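Local coordinates for bifunctional endo-1,4-beta-xylanase A (Neocallimastix patriciarum, PDB 2VG9), which hydrolyses internal beta-1,4-xylosidic bonds of xylan, as an endo-xylanase of glycoside hydrolase family 11 with a beta jelly-roll fold, at residues Ser63-Ala67 / Thr68-Tyr72; Phe178-Trp181 / Ala182-Trp186. All coordinates share one frame; numbering follows the deposited sequence.

Interaction 1. Residues Ser63-Ala67 / Thr68-Tyr72; sequences SQKKA and TDYDY
K65 lays its aliphatic chain across one face of the Y70 ring. CG starts the crossing near the phenol end, 3.5 Å from Y70 CE2, and CE finishes it over the middle of the ring, 3.6 Å from the centroid and 13° off the normal, a CH-pi contact. NZ lies over the same face at 4.7 Å from the centroid, a cation-pi pair. K65 reaches this line because CG sits between the backbone N and the carbonyl carbon (chi1 73°) and the chain beyond is extended. Lysine suits the place: its methylenes pack on the aromatic while the ammonium remains at the surface. CD touches CB of D69 on the way, and the carboxylate, whose OD2 is 5.6 Å from K65 NZ, probably contributes a longer-range attraction without direct contact.

Beneath these side chains the backbone turns: D69 N donates to K66 O (2.8 Å). The turn belongs to the loop joining strands 52-60 and 73-86 of the jelly roll, and backbone hydrogen bonds of K65 to L191 and A67 to G189 tie it to the start of strand 190-200 and the residue before it. A67, small enough for a buried site, packs on I188, L191 and F99, and its carbonyl O lies at the edge of the Y70 ring, in plane.

Waters link several of the polar groups. One molecule bonds both Q64 N and Y70 OH, the latter at 2.7 Å; another accepts from K66 N and donates to D69 OD2; a third donates to both A67 O and Y70 O. A leucine in place of Y70 would probably leave K65 without its aromatic platform and the first water without its hydroxyl partner. The ring is further steadied by an edge-to-face contact with F61.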
ATOM      1  N   SER A  63     -13.591   2.431  -8.497  1.00 21.08           N
ATOM      2  CA  SER A  63     -13.876   3.834  -8.150  1.00 21.59           C
ATOM      3  C   SER A  63     -15.383   4.167  -8.289  1.00 23.02           C
ATOM      4  O   SER A  63     -15.774   5.185  -8.892  1.00 23.29           O
ATOM      5  CB  SER A  63     -13.046   4.781  -9.013  1.00 21.79           C
ATOM      6  OG  SER A  63     -11.645   4.568  -8.865  1.00 19.57           O
ATOM      7  N   GLN A  64     -16.217   3.307  -7.715  1.00 23.32           N
ATOM      8  CA  GLN A  64     -17.639   3.312  -8.006  1.00 25.40           C
ATOM      9  C   GLN A  64     -18.378   4.065  -6.925  1.00 23.51           C
ATOM     10  O   GLN A  64     -19.378   4.737  -7.181  1.00 23.41           O
ATOM     11  CB  GLN A  64     -18.173   1.860  -8.113  1.00 25.33           C
ATOM     12  CG  GLN A  64     -17.793   1.191  -9.424  1.00 28.92           C
ATOM     13  CD  GLN A  64     -18.182  -0.294  -9.523  1.00 30.58           C
ATOM     14  OE1 GLN A  64     -17.972  -0.925 -10.575  1.00 35.88           O
ATOM     15  NE2 GLN A  64     -18.768  -0.855  -8.446  1.00 36.68           N
ATOM     16  N   LYS A  65     -17.892   3.939  -5.702  1.00 21.67           N
ATOM     17  CA  LYS A  65     -18.584   4.544  -4.609  1.00 20.01           C
ATOM     18  C   LYS A  65     -17.662   4.916  -3.476  1.00 19.15           C
ATOM     19  O   LYS A  65     -16.511   4.410  -3.384  1.00 18.59           O
ATOM     20  CB  LYS A  65     -19.767   3.683  -4.145  1.00 21.03           C
ATOM     21  CG  LYS A  65     -19.465   2.405  -3.391  1.00 19.72           C
ATOM     22  CD  LYS A  65     -20.781   1.817  -2.893  1.00 22.34           C
ATOM     23  CE  LYS A  65     -20.618   0.431  -2.311  1.00 25.88           C
ATOM     24  NZ  LYS A  65     -21.893  -0.199  -1.810  1.00 30.06           N
ATOM     25  N   LYS A  66     -18.179   5.827  -2.647  1.00 17.07           N
ATOM     26  CA  LYS A  66     -17.444   6.390  -1.518  1.00 15.43           C
ATOM     27  C   LYS A  66     -16.891   5.216  -0.712  1.00 14.42           C
ATOM     28  O   LYS A  66     -17.616   4.276  -0.407  1.00 13.14           O
ATOM     29  CB  LYS A  66     -18.370   7.249  -0.677  1.00 15.25           C
ATOM     30  CG  LYS A  66     -17.692   8.136   0.371  1.00 14.40           C
ATOM     31  CD  LYS A  66     -18.769   8.897   1.140  1.00 17.02           C
ATOM     32  CE  LYS A  66     -18.207  10.114   1.779  1.00 19.14           C
ATOM     33  NZ  LYS A  66     -18.986  10.514   2.984  1.00 23.08           N
ATOM     34  N   ALA A  67     -15.609   5.288  -0.370  1.00 13.11           N
ATOM     35  CA  ALA A  67     -14.932   4.181   0.314  1.00 12.73           C
ATOM     36  C   ALA A  67     -15.649   3.753   1.578  1.00 13.12           C
ATOM     37  O   ALA A  67     -15.645   2.560   1.936  1.00 12.58           O
ATOM     38  CB  ALA A  67     -13.462   4.532   0.590  1.00 12.19           C
ATOM     39  N   THR A  68     -16.297   4.708   2.258  1.00 12.86           N
ATOM     40  CA  THR A  68     -16.967   4.374   3.514  1.00 12.15           C
ATOM     41  C   THR A  68     -18.402   3.838   3.323  1.00 12.50           C
ATOM     42  O   THR A  68     -19.019   3.409   4.314  1.00 12.28           O
ATOM     43  CB  THR A  68     -17.020   5.584   4.475  1.00 12.56           C
ATOM     44  OG1 THR A  68     -17.415   6.745   3.733  1.00 11.47           O
ATOM     45  CG2 THR A  68     -15.640   5.837   5.119  1.00 10.83           C
ATOM     46  N   ASP A  69     -18.932   3.890   2.091  1.00 12.02           N
ATOM     47  CA  ASP A  69     -20.214   3.206   1.773  1.00 12.86           C
ATOM     48  C   ASP A  69     -20.141   1.690   1.847  1.00 13.72           C
ATOM     49  O   ASP A  69     -21.144   1.038   2.072  1.00 14.92           O
ATOM     50  CB  ASP A  69     -20.696   3.539   0.372  1.00 11.92           C
ATOM     51  CG  ASP A  69     -21.240   4.919   0.287  1.00 11.07           C
ATOM     52  OD1 ASP A  69     -21.152   5.608   1.348  1.00 11.08           O
ATOM     53  OD2 ASP A  69     -21.641   5.325  -0.817  0.50  3.40           O
ATOM     54  N   TYR A  70     -18.979   1.115   1.585  1.00 14.74           N
ATOM     55  CA  TYR A  70     -18.851  -0.344   1.753  1.00 14.91           C
ATOM     56  C   TYR A  70     -19.010  -0.682   3.243  1.00 15.38           C
ATOM     57  O   TYR A  70     -18.282  -0.130   4.103  1.00 15.81           O
ATOM     58  CB  TYR A  70     -17.505  -0.802   1.219  1.00 14.07           C
ATOM     59  CG  TYR A  70     -17.344  -0.579  -0.256  1.00 13.49           C
ATOM     60  CD1 TYR A  70     -17.719  -1.573  -1.176  1.00 12.09           C
ATOM     61  CD2 TYR A  70     -16.806   0.618  -0.747  1.00 13.00           C
ATOM     62  CE1 TYR A  70     -17.556  -1.374  -2.561  1.00 12.14           C
ATOM     63  CE2 TYR A  70     -16.663   0.830  -2.122  1.00 12.49           C
ATOM     64  CZ  TYR A  70     -17.036  -0.167  -3.011  1.00 12.86           C
ATOM     65  OH  TYR A  70     -16.880   0.053  -4.342  1.00 14.18           O
ATOM     66  N   ASP A  71     -19.955  -1.572   3.548  1.00 15.76           N
ATOM     67  CA  ASP A  71     -20.292  -1.910   4.939  1.00 15.87           C
ATOM     68  C   ASP A  71     -19.124  -2.525   5.680  1.00 15.21           C
ATOM     69  O   ASP A  71     -18.856  -2.168   6.830  1.00 14.05           O
ATOM     70  CB  ASP A  71     -21.499  -2.846   5.003  1.00 18.32           C
ATOM     71  CG  ASP A  71     -22.832  -2.103   4.825  1.00 21.27           C
ATOM     72  OD1 ASP A  71     -22.893  -0.868   5.050  1.00 24.64           O
ATOM     73  OD2 ASP A  71     -23.820  -2.765   4.458  1.00 25.83           O
ATOM     74  N   TYR A  72     -18.423  -3.438   5.004  1.00 13.54           N
ATOM     75  CA  TYR A  72     -17.301  -4.140   5.600  1.00 12.89           C
ATOM     76  C   TYR A  72     -16.260  -4.424   4.524  1.00 12.82           C
ATOM     77  O   TYR A  72     -16.602  -4.871   3.431  1.00 12.94           O
ATOM     78  CB  TYR A  72     -17.764  -5.453   6.272  1.00 12.91           C
ATOM     79  CG  TYR A  72     -16.701  -6.074   7.130  1.00 12.27           C
ATOM     80  CD1 TYR A  72     -16.637  -5.790   8.493  1.00 12.46           C
ATOM     81  CD2 TYR A  72     -15.742  -6.938   6.577  1.00 10.83           C
ATOM     82  CE1 TYR A  72     -15.649  -6.352   9.297  1.00 12.60           C
ATOM     83  CE2 TYR A  72     -14.739  -7.527   7.382  1.00 13.05           C
ATOM     84  CZ  TYR A  72     -14.699  -7.217   8.739  1.00 13.98           C
ATOM     85  OH  TYR A  72     -13.709  -7.747   9.556  1.00 11.74           O
TER
HETATM   86  O   HOH W   1     -15.540   2.109  -5.536  1.00 13.55           O
HETATM   87  O   HOH W   2     -20.798   7.024  -3.359  1.00 22.46           O
HETATM   88  O   HOH W   3     -17.889   8.803   5.826  1.00 27.90           O
HETATM   89  O   HOH W   4     -15.889   0.858   4.017  1.00 11.40           O

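Interaction 2. Residues Phe178-Trp181 / Ala182-Trp186; sequences FKEW and AKQGW
W181 meets W186 where helix 174-182 runs out, and its side chain can be followed outward. CB rests 3.5 Å from W186 CE3; CG then passes CZ3, and CD1 comes to 3.5 Å from that same CZ3. With CG anti to the carbonyl carbon (chi1 -58°), the indole turns its pyrrole part to the six-membered ring of W186. The planes stand at 25°, offset so that little of either ring lies over the other. Farther out, NE1 makes a weak hydrogen bond to S161 OG.

The carbonyl O of W181 accepts from Q184 N (3.1 Å) and, weakly, from W186 N, while lying over one face of the W186 indole beside Q184 CB. G185 N bonds A182 O, closing a type I turn from A182 to G185; with W186 N to W181 O this makes a Schellman motif, and Q184 N adds a further bond. At G185 phi is 93°, and any CB would collide with Q184 O, so glycine suits.

Around this helix end, W181 and Q184 pack on I139 of strand 135-145, E180 touches V130 and I132 of strand 128-132, and W186 meets Y159 of strand 153-163 before the chain proceeds to strand 190-200.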
ATOM      1  N   PHE A 178     -10.885   3.331   7.354  1.00  9.12           N
ATOM      2  CA  PHE A 178     -11.594   4.390   6.579  1.00  9.89           C
ATOM      3  C   PHE A 178     -12.513   5.205   7.501  1.00 10.95           C
ATOM      4  O   PHE A 178     -12.577   6.439   7.378  1.00 12.26           O
ATOM      5  CB  PHE A 178     -12.408   3.825   5.396  1.00  9.83           C
ATOM      6  CG  PHE A 178     -11.588   3.066   4.356  1.00  9.63           C
ATOM      7  CD1 PHE A 178     -10.187   3.145   4.334  1.00  9.44           C
ATOM      8  CD2 PHE A 178     -12.239   2.303   3.369  1.00  9.89           C
ATOM      9  CE1 PHE A 178      -9.431   2.438   3.357  1.00  9.61           C
ATOM     10  CE2 PHE A 178     -11.509   1.614   2.395  1.00  6.79           C
ATOM     11  CZ  PHE A 178     -10.107   1.705   2.374  1.00  8.98           C
ATOM     12  N   LYS A 179     -13.224   4.525   8.401  1.00 11.53           N
ATOM     13  CA  LYS A 179     -14.166   5.181   9.346  1.00 13.44           C
ATOM     14  C   LYS A 179     -13.442   6.137  10.285  1.00 12.64           C
ATOM     15  O   LYS A 179     -13.885   7.276  10.484  1.00 13.17           O
ATOM     16  CB  LYS A 179     -14.915   4.156  10.203  1.00 12.86           C
ATOM     17  CG  LYS A 179     -16.133   3.524   9.547  1.00 16.59           C
ATOM     18  CD  LYS A 179     -16.772   2.484  10.511  1.00 16.90           C
ATOM     19  CE  LYS A 179     -17.307   1.258   9.741  1.00 23.79           C
ATOM     20  NZ  LYS A 179     -18.498   0.606  10.418  1.00 27.22           N
ATOM     21  N   GLU A 180     -12.321   5.673  10.841  1.00 12.35           N
ATOM     22  CA  GLU A 180     -11.444   6.514  11.664  1.00 12.58           C
ATOM     23  C   GLU A 180     -10.948   7.743  10.953  1.00 12.97           C
ATOM     24  O   GLU A 180     -10.915   8.818  11.570  1.00 13.50           O
ATOM     25  CB  GLU A 180     -10.263   5.723  12.263  1.00 12.38           C
ATOM     26  CG  GLU A 180     -10.692   4.734  13.375  1.00 15.43           C
ATOM     27  CD  GLU A 180     -11.140   5.403  14.695  1.00 21.15           C
ATOM     28  OE1 GLU A 180     -11.050   6.634  14.853  1.00 20.60           O
ATOM     29  OE2 GLU A 180     -11.586   4.679  15.604  1.00 26.19           O
ATOM     30  N   TRP A 181     -10.538   7.618   9.680  1.00 11.50           N
ATOM     31  CA  TRP A 181     -10.112   8.802   8.922  1.00 12.10           C
ATOM     32  C   TRP A 181     -11.277   9.769   8.663  1.00 13.36           C
ATOM     33  O   TRP A 181     -11.142  11.008   8.786  1.00 13.76           O
ATOM     34  CB  TRP A 181      -9.432   8.394   7.616  1.00 11.50           C
ATOM     35  CG  TRP A 181      -8.213   7.480   7.778  1.00 11.78           C
ATOM     36  CD1 TRP A 181      -7.376   7.354   8.874  1.00 12.64           C
ATOM     37  CD2 TRP A 181      -7.711   6.563   6.789  1.00 10.08           C
ATOM     38  NE1 TRP A 181      -6.399   6.400   8.612  1.00 13.09           N
ATOM     39  CE2 TRP A 181      -6.587   5.914   7.340  1.00 10.14           C
ATOM     40  CE3 TRP A 181      -8.123   6.220   5.493  1.00  9.03           C
ATOM     41  CZ2 TRP A 181      -5.872   4.941   6.638  1.00 10.68           C
ATOM     42  CZ3 TRP A 181      -7.405   5.268   4.799  1.00 10.28           C
ATOM     43  CH2 TRP A 181      -6.309   4.623   5.378  1.00 11.62           C
ATOM     44  N   ALA A 182     -12.430   9.193   8.318  1.00 14.03           N
ATOM     45  CA  ALA A 182     -13.667   9.939   8.141  1.00 15.18           C
ATOM     46  C   ALA A 182     -14.030  10.724   9.412  1.00 15.20           C
ATOM     47  O   ALA A 182     -14.410  11.890   9.323  1.00 16.63           O
ATOM     48  CB  ALA A 182     -14.791   8.993   7.730  1.00 15.32           C
ATOM     49  N   LYS A 183     -13.840  10.105  10.577  1.00 15.92           N
ATOM     50  CA  LYS A 183     -14.135  10.717  11.875  1.00 16.93           C
ATOM     51  C   LYS A 183     -13.309  11.972  12.142  1.00 16.28           C
ATOM     52  O   LYS A 183     -13.686  12.756  13.003  1.00 15.26           O
ATOM     53  CB  LYS A 183     -13.851   9.753  13.016  1.00 17.32           C
ATOM     54  CG  LYS A 183     -15.037   9.062  13.603  1.00 22.11           C
ATOM     55  CD  LYS A 183     -14.549   7.988  14.566  1.00 27.03           C
ATOM     56  CE  LYS A 183     -15.662   7.472  15.442  1.00 33.21           C
ATOM     57  NZ  LYS A 183     -16.632   6.630  14.685  1.00 36.48           N
ATOM     58  N   GLN A 184     -12.167  12.106  11.455  1.00 15.47           N
ATOM     59  CA  GLN A 184     -11.274  13.261  11.610  1.00 16.23           C
ATOM     60  C   GLN A 184     -11.741  14.446  10.813  1.00 16.98           C
ATOM     61  O   GLN A 184     -11.215  15.567  10.957  1.00 17.66           O
ATOM     62  CB  GLN A 184      -9.830  12.925  11.202  1.00 16.51           C
ATOM     63  CG  GLN A 184      -9.219  11.665  11.876  1.00 15.05           C
ATOM     64  CD  GLN A 184      -9.464  11.617  13.396  1.00 19.27           C
ATOM     65  OE1 GLN A 184     -10.100  10.670  13.929  1.00 19.75           O
ATOM     66  NE2 GLN A 184      -8.968  12.627  14.092  1.00 15.00           N
ATOM     67  N   GLY A 185     -12.727  14.203   9.963  1.00 16.84           N
ATOM     68  CA  GLY A 185     -13.209  15.220   9.074  1.00 16.95           C
ATOM     69  C   GLY A 185     -12.531  15.186   7.733  1.00 16.51           C
ATOM     70  O   GLY A 185     -12.742  16.083   6.944  1.00 17.52           O
ATOM     71  N   TRP A 186     -11.702  14.175   7.466  1.00 15.66           N
ATOM     72  CA  TRP A 186     -10.998  14.124   6.198  1.00 15.35           C
ATOM     73  C   TRP A 186     -11.925  13.686   5.081  1.00 15.54           C
ATOM     74  O   TRP A 186     -12.755  12.800   5.275  1.00 15.82           O
ATOM     75  CB  TRP A 186      -9.776  13.196   6.254  1.00 14.76           C
ATOM     76  CG  TRP A 186      -8.856  13.464   7.433  1.00 13.81           C
ATOM     77  CD1 TRP A 186      -8.769  14.607   8.168  1.00 14.32           C
ATOM     78  CD2 TRP A 186      -7.862  12.578   7.945  1.00 12.58           C
ATOM     79  NE1 TRP A 186      -7.797  14.475   9.128  1.00 15.74           N
ATOM     80  CE2 TRP A 186      -7.237  13.227   9.024  1.00 12.16           C
ATOM     81  CE3 TRP A 186      -7.456  11.283   7.605  1.00 12.79           C
ATOM     82  CZ2 TRP A 186      -6.215  12.631   9.767  1.00 14.12           C
ATOM     83  CZ3 TRP A 186      -6.443  10.683   8.349  1.00 14.97           C
ATOM     84  CH2 TRP A 186      -5.851  11.346   9.431  1.00 13.00           C
TER

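How the interactions relate
Interaction 1 is a surface contact in the loop between strands 52-60 and 73-86, whereas interaction 2 is partly buried and ends helix 174-182 against strands 128-132 and 135-145 of the larger sheet. The chemistry follows: in 63-72 a lysine chain covers a tyrosine and waters bridge polar groups, while in 178-186 two tryptophans meet and backbone bonds finish the helix. Their centres are 13 Å apart, yet they touch directly. T68 CG2 packs 3.8 Å from F178 CB and also near A182 CB, and A67 O lies 3.7 Å from F178 CD2. F99 joins them further, since both A67 and F178 pack against it, so loop and helix share this apolar patch.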